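PDB 3B4N: endo-pectate lyase from Erwinia chrysanthemi, which probably depolymerises polygalacturonate and methylated pectins by calcium-dependent eliminative cleavage within the chain, working as a secreted endo-pectate lyase. Local coordinates for residues 174-179 with 196-201. Numbering follows the deposited sequence.
Sequences GIHCDS and AATNNG. With ZN (zinc ion), chain E; ZN (zinc ion), chain F.
Ile175, His176 and Cys177 pair in register with Ala197, Thr198 and Asn199 as neighbouring parallel strands of the right-handed beta-helix, their axes only 14° apart. Four backbone hydrogen bonds join segments 174-179 and 196-201, from Ile175 N to Ala196 O at one end to Asn200 N and Cys177 O at the other; that from Cys177 N to Thr198 O is the straightest, 2.9 Å with 175° at the hydrogen. The tight side is the face bearing Ile175, Cys177, Ala197 and Asn199, which packs against Ile184 and Met204 from other strands of the coil, while Cys177 SG is tied to Cys182 by a disulfide. At the strand end, Asn199 OD1 accepts from Gly201 N (2.9 Å), forming an Asx turn.

On the other face the buried pair His176 and Thr198, with Thr198 CB oblique to the imidazole, 3.7 Å from CD2, gives way to partly exposed Asp178 and Asn200, carboxylate and amide side by side, planes 23° apart. Both ring nitrogens coordinate zinc: NE2 binds an ion shared with Asp173, ND1 a second, also bound by water. Asn200 OD1 sits over one imidazole face; its ND2 bonds to Asn229. Asp178 OD1 reaches the second zinc at 2.0 Å, in plane at the His176 ring edge.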
ATOM      1  N   GLY A 174       3.042 -11.800  -3.141  1.00  9.91           N
ATOM      2  CA  GLY A 174       2.584 -10.951  -2.054  1.00  9.75           C
ATOM      3  C   GLY A 174       1.683 -11.531  -0.986  1.00  9.55           C
ATOM      4  O   GLY A 174       1.898 -12.643  -0.509  1.00 11.29           O
ATOM      5  N   ILE A 175       0.670 -10.759  -0.606  1.00  9.40           N
ATOM      6  CA  ILE A 175      -0.259 -11.152   0.451  1.00  9.36           C
ATOM      7  C   ILE A 175      -1.672 -11.354  -0.073  1.00  9.47           C
ATOM      8  O   ILE A 175      -2.215 -10.480  -0.737  1.00 10.49           O
ATOM      9  CB  ILE A 175      -0.296 -10.073   1.558  1.00  9.03           C
ATOM     10  CG1 ILE A 175       1.125  -9.829   2.079  1.00 10.63           C
ATOM     11  CG2 ILE A 175      -1.252 -10.486   2.671  1.00  9.85           C
ATOM     12  CD1 ILE A 175       1.227  -8.718   3.123  1.00 10.96           C
ATOM     13  N   HIS A 176      -2.267 -12.506   0.229  1.00  9.86           N
ATOM     14  CA  HIS A 176      -3.628 -12.804  -0.206  1.00  9.89           C
ATOM     15  C   HIS A 176      -4.668 -12.629   0.884  1.00  9.71           C
ATOM     16  O   HIS A 176      -4.436 -13.031   2.025  1.00 10.58           O
ATOM     17  CB  HIS A 176      -3.770 -14.264  -0.646  1.00 11.61           C
ATOM     18  CG  HIS A 176      -3.258 -14.555  -2.015  1.00 12.04           C
ATOM     19  ND1 HIS A 176      -3.564 -15.723  -2.678  1.00 13.50           N
ATOM     20  CD2 HIS A 176      -2.437 -13.858  -2.834  1.00 12.45           C
ATOM     21  CE1 HIS A 176      -2.952 -15.735  -3.849  1.00 15.37           C
ATOM     22  NE2 HIS A 176      -2.260 -14.614  -3.968  1.00 13.99           N
ATOM     23  N   CYS A 177      -5.790 -12.010   0.539  1.00  9.22           N
ATOM     24  CA  CYS A 177      -6.916 -11.950   1.457  1.00  8.93           C
ATOM     25  C   CYS A 177      -7.826 -12.976   0.779  1.00  8.92           C
ATOM     26  O   CYS A 177      -8.465 -12.683  -0.232  1.00  9.67           O
ATOM     27  CB  CYS A 177      -7.599 -10.596   1.459  1.00  9.52           C
ATOM     28  SG  CYS A 177      -9.128 -10.607   2.459  1.00 12.98           S
ATOM     29  N   ASP A 178      -7.876 -14.190   1.317  1.00  9.79           N
ATOM     30  CA  ASP A 178      -8.673 -15.229   0.677  1.00 11.43           C
ATOM     31  C   ASP A 178     -10.089 -15.495   1.173  1.00 11.89           C
ATOM     32  O   ASP A 178     -10.786 -16.371   0.654  1.00 13.15           O
ATOM     33  CB  ASP A 178      -7.852 -16.518   0.628  1.00 10.53           C
ATOM     34  CG  ASP A 178      -6.744 -16.452  -0.421  1.00 13.12           C
ATOM     35  OD1 ASP A 178      -5.793 -17.242  -0.331  1.00 13.67           O
ATOM     36  OD2 ASP A 178      -6.826 -15.602  -1.338  1.00 11.48           O
ATOM     37  N   SER A 179     -10.521 -14.737   2.173  0.50 11.86           N
ATOM     38  CA  SER A 179     -11.875 -14.864   2.687  0.50 11.71           C
ATOM     39  C   SER A 179     -12.117 -13.787   3.725  0.50 12.16           C
ATOM     40  O   SER A 179     -11.184 -13.315   4.373  0.50 11.88           O
ATOM     41  CB  SER A 179     -12.117 -16.249   3.307  0.50 11.85           C
ATOM     42  OG  SER A 179     -11.503 -16.367   4.573  0.50 11.92           O
ATOM     43  N   ALA A 196       1.336  -6.666  -4.982  1.00  8.50           N
ATOM     44  CA  ALA A 196       1.510  -6.520  -3.534  1.00  9.03           C
ATOM     45  C   ALA A 196       0.502  -7.298  -2.683  1.00  8.11           C
ATOM     46  O   ALA A 196       0.886  -7.989  -1.727  1.00  8.05           O
ATOM     47  CB  ALA A 196       1.458  -5.031  -3.160  1.00  8.32           C
ATOM     48  N   ALA A 197      -0.779  -7.165  -3.012  1.00  8.41           N
ATOM     49  CA  ALA A 197      -1.845  -7.844  -2.280  1.00  8.51           C
ATOM     50  C   ALA A 197      -2.959  -8.188  -3.248  1.00  9.16           C
ATOM     51  O   ALA A 197      -3.175  -7.486  -4.240  1.00  8.92           O
ATOM     52  CB  ALA A 197      -2.373  -6.949  -1.165  1.00  9.81           C
ATOM     53  N   THR A 198      -3.676  -9.262  -2.938  1.00  8.18           N
ATOM     54  CA  THR A 198      -4.751  -9.771  -3.781  1.00  8.31           C
ATOM     55  C   THR A 198      -6.029  -9.955  -2.983  1.00  8.50           C
ATOM     56  O   THR A 198      -6.038 -10.632  -1.956  1.00  9.12           O
ATOM     57  CB  THR A 198      -4.354 -11.138  -4.391  1.00  8.25           C
ATOM     58  OG1 THR A 198      -3.114 -11.005  -5.093  1.00 10.47           O
ATOM     59  CG2 THR A 198      -5.432 -11.653  -5.332  1.00  9.78           C
ATOM     60  N   ASN A 199      -7.107  -9.346  -3.458  1.00  8.26           N
ATOM     61  CA  ASN A 199      -8.385  -9.463  -2.796  1.00  7.97           C
ATOM     62  C   ASN A 199      -9.207 -10.595  -3.405  1.00  8.71           C
ATOM     63  O   ASN A 199      -9.779 -10.466  -4.491  1.00  9.63           O
ATOM     64  CB  ASN A 199      -9.163  -8.138  -2.890  1.00  7.78           C
ATOM     65  CG  ASN A 199     -10.408  -8.137  -2.016  1.00  8.97           C
ATOM     66  OD1 ASN A 199     -10.773  -9.170  -1.450  1.00 10.59           O
ATOM     67  ND2 ASN A 199     -11.059  -6.982  -1.900  1.00 10.05           N
ATOM     68  N   ASN A 200      -9.216 -11.722  -2.700  1.00  9.17           N
ATOM     69  CA  ASN A 200     -10.003 -12.899  -3.070  1.00 10.31           C
ATOM     70  C   ASN A 200     -11.022 -13.089  -1.939  1.00 10.81           C
ATOM     71  O   ASN A 200     -11.597 -14.169  -1.793  1.00 12.79           O
ATOM     72  CB  ASN A 200      -9.132 -14.165  -3.125  1.00  9.50           C
ATOM     73  CG  ASN A 200      -8.166 -14.187  -4.296  1.00 10.10           C
ATOM     74  OD1 ASN A 200      -7.050 -14.683  -4.170  1.00 13.57           O
ATOM     75  ND2 ASN A 200      -8.597 -13.689  -5.443  1.00  9.83           N
ATOM     76  N   GLY A 201     -11.238 -12.037  -1.146  1.00  9.88           N
ATOM     77  CA  GLY A 201     -12.157 -12.103  -0.017  1.00 10.93           C
ATOM     78  C   GLY A 201     -13.318 -11.131  -0.082  1.00 10.18           C
ATOM     79  O   GLY A 201     -13.786 -10.803  -1.163  1.00 11.24           O
TER
HETATM   80 ZN    ZN E 714      -4.725 -17.338  -2.020  1.00 13.00          ZN
HETATM   81 ZN    ZN F 716      -2.287 -14.295  -6.079  1.00 32.30          ZN
HETATM   82  O   HOH W   1      -2.478 -12.222  -7.359  1.00 16.24           O
HETATM   83  O   HOH W   2      -5.778 -17.715  -3.696  1.00 16.09           O